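Local coordinates for peptidoglycan N-acetylglucosamine deacetylase (Bacillus cereus, PDB 5N1P), which catalyses the deacetylation of N-acetylglucosamine residues in peptidoglycan, releasing acetate, as a metal-dependent member of the polysaccharide deacetylase family, at residues A4-D9 with I160-I165. Numbering follows the deposited sequence.
Sequences AYLTFD and ILMHDI. With 8GK (~{N}-oxidanylnaphthalene-1-carboxamide), chain E.
D9 and H163 both hold CG anti to the carbonyl carbon (chi1 -72° and -58°); the two residues leave the sheet on the face of T7 and L161, and this rotation swings carboxylate and imidazole together over that face, with D9 CB 3.6 Å from H163 CD2. O14 of the bound N-hydroxynaphthalene-1-carboxamide sits where the two groups converge, 2.8 Å from D9 OD2 and, near the plane of the imidazole, 2.8 Å from H163 NE2. T7, on this same face, turns OG1 between its own backbone N and carbonyl carbon (chi1 71°). From there the hydroxyl donates to I160 O at 2.7 Å, arriving well above the carbonyl plane, while T7 N approaches that oxygen almost end-on, so two donors grip one acceptor. The segments pair in parallel, and further bonds from I160 N to Y5 O, M162 N to T7 O and D9 N to M162 O continue the pairing. This illustrates how a NodB-type (CE4) deacetylase assembles its active site at the C-terminal ends of parallel strands: D9 is the probable proton acceptor and H163 the probable donor, beside the zinc ion bound by D10, H59 and H63. Second-shell partners probably help orient both groups: R97 NH1 ties D9 OD1, by a salt bridge, to T7 OG1, and D130 is hydrogen-bonded to H163 ND1. The opposite face is apolar, where L6 CD2 packs 3.9 Å from I160 CD1 and M162 SD makes an oblique Met-aromatic contact with F8, 5.1 Å from the ring centroid. Beyond the pairing, a water links F8 O to D164 OD1, and D164 OD2 is hydrogen-bonded to T16 OG1.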
loop_
_atom_site.group_PDB
_atom_site.type_symbol
_atom_site.label_atom_id
_atom_site.label_comp_id
_atom_site.label_asym_id
_atom_site.label_seq_id
_atom_site.Cartn_x
_atom_site.Cartn_y
_atom_site.Cartn_z
ATOM N N ALA A 4 -6.453 4.865 10.858
ATOM C CA ALA A 4 -6.365 5.011 9.411
ATOM C C ALA A 4 -5.063 4.404 8.932
ATOM O O ALA A 4 -3.990 4.729 9.444
ATOM C CB ALA A 4 -6.449 6.483 9.002
ATOM N N TYR A 5 -5.163 3.521 7.947
ATOM C CA TYR A 5 -3.992 2.899 7.349
ATOM C C TYR A 5 -3.743 3.466 5.964
ATOM O O TYR A 5 -4.383 3.056 4.986
ATOM C CB TYR A 5 -4.168 1.382 7.265
ATOM C CG TYR A 5 -4.312 0.705 8.604
ATOM C CD1 TYR A 5 -3.205 0.158 9.246
ATOM C CD2 TYR A 5 -5.558 0.606 9.228
ATOM C CE1 TYR A 5 -3.332 -0.457 10.476
ATOM C CE2 TYR A 5 -5.692 -0.013 10.456
ATOM C CZ TYR A 5 -4.572 -0.547 11.071
ATOM O OH TYR A 5 -4.693 -1.161 12.293
ATOM N N LEU A 6 -2.851 4.442 5.883
ATOM C CA LEU A 6 -2.450 4.970 4.594
ATOM C C LEU A 6 -1.598 3.924 3.915
ATOM O O LEU A 6 -0.645 3.422 4.515
ATOM C CB LEU A 6 -1.656 6.261 4.739
ATOM C CG LEU A 6 -2.394 7.561 5.013
ATOM C CD1 LEU A 6 -1.401 8.682 5.230
ATOM C CD2 LEU A 6 -3.326 7.878 3.845
ATOM N N THR A 7 -1.923 3.589 2.677
ATOM C CA THR A 7 -1.101 2.626 1.935
ATOM C C THR A 7 -0.689 3.211 0.590
ATOM O O THR A 7 -1.476 3.888 -0.085
ATOM C CB THR A 7 -1.816 1.258 1.714
ATOM O OG1 THR A 7 -2.895 1.391 0.765
ATOM C CG2 THR A 7 -2.354 0.703 3.042
ATOM N N PHE A 8 0.559 2.961 0.211
ATOM C CA PHE A 8 1.126 3.560 -0.989
ATOM C C PHE A 8 1.679 2.472 -1.879
ATOM O O PHE A 8 2.583 1.751 -1.477
ATOM C CB PHE A 8 2.235 4.552 -0.637
ATOM C CG PHE A 8 1.770 5.689 0.210
ATOM C CD1 PHE A 8 1.171 6.788 -0.377
ATOM C CD2 PHE A 8 1.891 5.639 1.596
ATOM C CE1 PHE A 8 0.710 7.855 0.404
ATOM C CE2 PHE A 8 1.436 6.699 2.385
ATOM C CZ PHE A 8 0.837 7.803 1.784
ATOM N N ASP A 9 1.139 2.383 -3.087
ATOM C CA ASP A 9 1.497 1.353 -4.065
ATOM C C ASP A 9 2.438 1.849 -5.163
ATOM O O ASP A 9 2.436 3.036 -5.508
ATOM C CB ASP A 9 0.244 0.824 -4.777
ATOM C CG ASP A 9 -0.631 -0.058 -3.906
ATOM O OD1 ASP A 9 -0.313 -0.258 -2.724
ATOM O OD2 ASP A 9 -1.672 -0.548 -4.432
ATOM N N ILE A 160 -6.512 3.032 3.125
ATOM C CA ILE A 160 -6.601 4.015 2.055
ATOM C C ILE A 160 -5.601 3.735 0.933
ATOM O O ILE A 160 -4.395 3.656 1.179
ATOM C CB ILE A 160 -6.361 5.425 2.602
ATOM C CG1 ILE A 160 -7.387 5.733 3.699
ATOM C CG2 ILE A 160 -6.419 6.441 1.474
ATOM C CD1 ILE A 160 -6.942 6.822 4.643
ATOM N N LEU A 161 -6.101 3.605 -0.292
ATOM C CA LEU A 161 -5.268 3.334 -1.461
ATOM C C LEU A 161 -4.756 4.613 -2.103
ATOM O O LEU A 161 -5.542 5.437 -2.594
ATOM C CB LEU A 161 -6.041 2.522 -2.513
ATOM C CG LEU A 161 -5.312 2.342 -3.849
ATOM C CD1 LEU A 161 -4.048 1.478 -3.701
ATOM C CD2 LEU A 161 -6.244 1.770 -4.919
ATOM N N MET A 162 -3.434 4.763 -2.086
ATOM C CA MET A 162 -2.758 5.843 -2.786
ATOM C C MET A 162 -1.520 5.291 -3.493
ATOM O O MET A 162 -1.160 4.124 -3.327
ATOM C CB MET A 162 -2.367 6.965 -1.822
ATOM C CG MET A 162 -3.563 7.561 -1.137
ATOM S SD MET A 162 -3.157 8.907 -0.039
ATOM C CE MET A 162 -2.761 10.175 -1.237
ATOM N N HIS A 163 -0.879 6.140 -4.286
ATOM C CA HIS A 163 0.287 5.734 -5.061
ATOM C C HIS A 163 1.362 6.788 -4.916
ATOM O O HIS A 163 1.170 7.923 -5.362
ATOM C CB HIS A 163 -0.086 5.534 -6.545
ATOM C CG HIS A 163 -1.161 4.514 -6.765
ATOM N ND1 HIS A 163 -2.503 4.799 -6.627
ATOM C CD2 HIS A 163 -1.089 3.202 -7.100
ATOM C CE1 HIS A 163 -3.211 3.711 -6.876
ATOM N NE2 HIS A 163 -2.377 2.727 -7.161
ATOM N N ASP A 164 2.491 6.444 -4.293
ATOM C CA ASP A 164 3.503 7.473 -4.026
ATOM C C ASP A 164 4.360 7.786 -5.253
ATOM O O ASP A 164 5.234 8.646 -5.180
ATOM C CB ASP A 164 4.392 7.103 -2.822
ATOM C CG ASP A 164 5.108 5.766 -2.982
ATOM O OD1 ASP A 164 4.479 4.810 -3.472
ATOM O OD2 ASP A 164 6.297 5.671 -2.588
ATOM N N ILE A 165 4.070 7.147 -6.383
ATOM C CA ILE A 165 4.814 7.418 -7.613
ATOM C C ILE A 165 4.219 8.593 -8.382
ATOM O O ILE A 165 4.744 8.989 -9.417
ATOM C CB ILE A 165 4.861 6.185 -8.527
ATOM C CG1 ILE A 165 3.450 5.693 -8.837
ATOM C CG2 ILE A 165 5.687 5.112 -7.858
ATOM C CD1 ILE A 165 3.369 4.795 -10.062
HETATM C C1 8GK E . -3.341 -1.146 -8.111
HETATM C C2 8GK E . -4.692 -1.038 -8.739
HETATM C C3 8GK E . -4.768 -0.661 -10.072
HETATM C C4 8GK E . -6.010 -0.570 -10.691
HETATM C C5 8GK E . -7.174 -0.868 -9.983
HETATM C C6 8GK E . -7.094 -1.249 -8.648
HETATM C C7 8GK E . -5.848 -1.339 -8.029
HETATM C C8 8GK E . -6.071 -0.184 -12.023
HETATM C C9 8GK E . -4.913 0.115 -12.735
HETATM C C10 8GK E . -3.673 0.026 -12.112
HETATM C C11 8GK E . -3.607 -0.365 -10.781
HETATM O O12 8GK E . -2.621 -2.036 -8.517
HETATM N N13 8GK E . -2.928 -0.289 -7.179
HETATM O O14 8GK E . -1.569 0.020 -7.162
HETATM O O HOH W 1 5.008 2.179 -2.964
#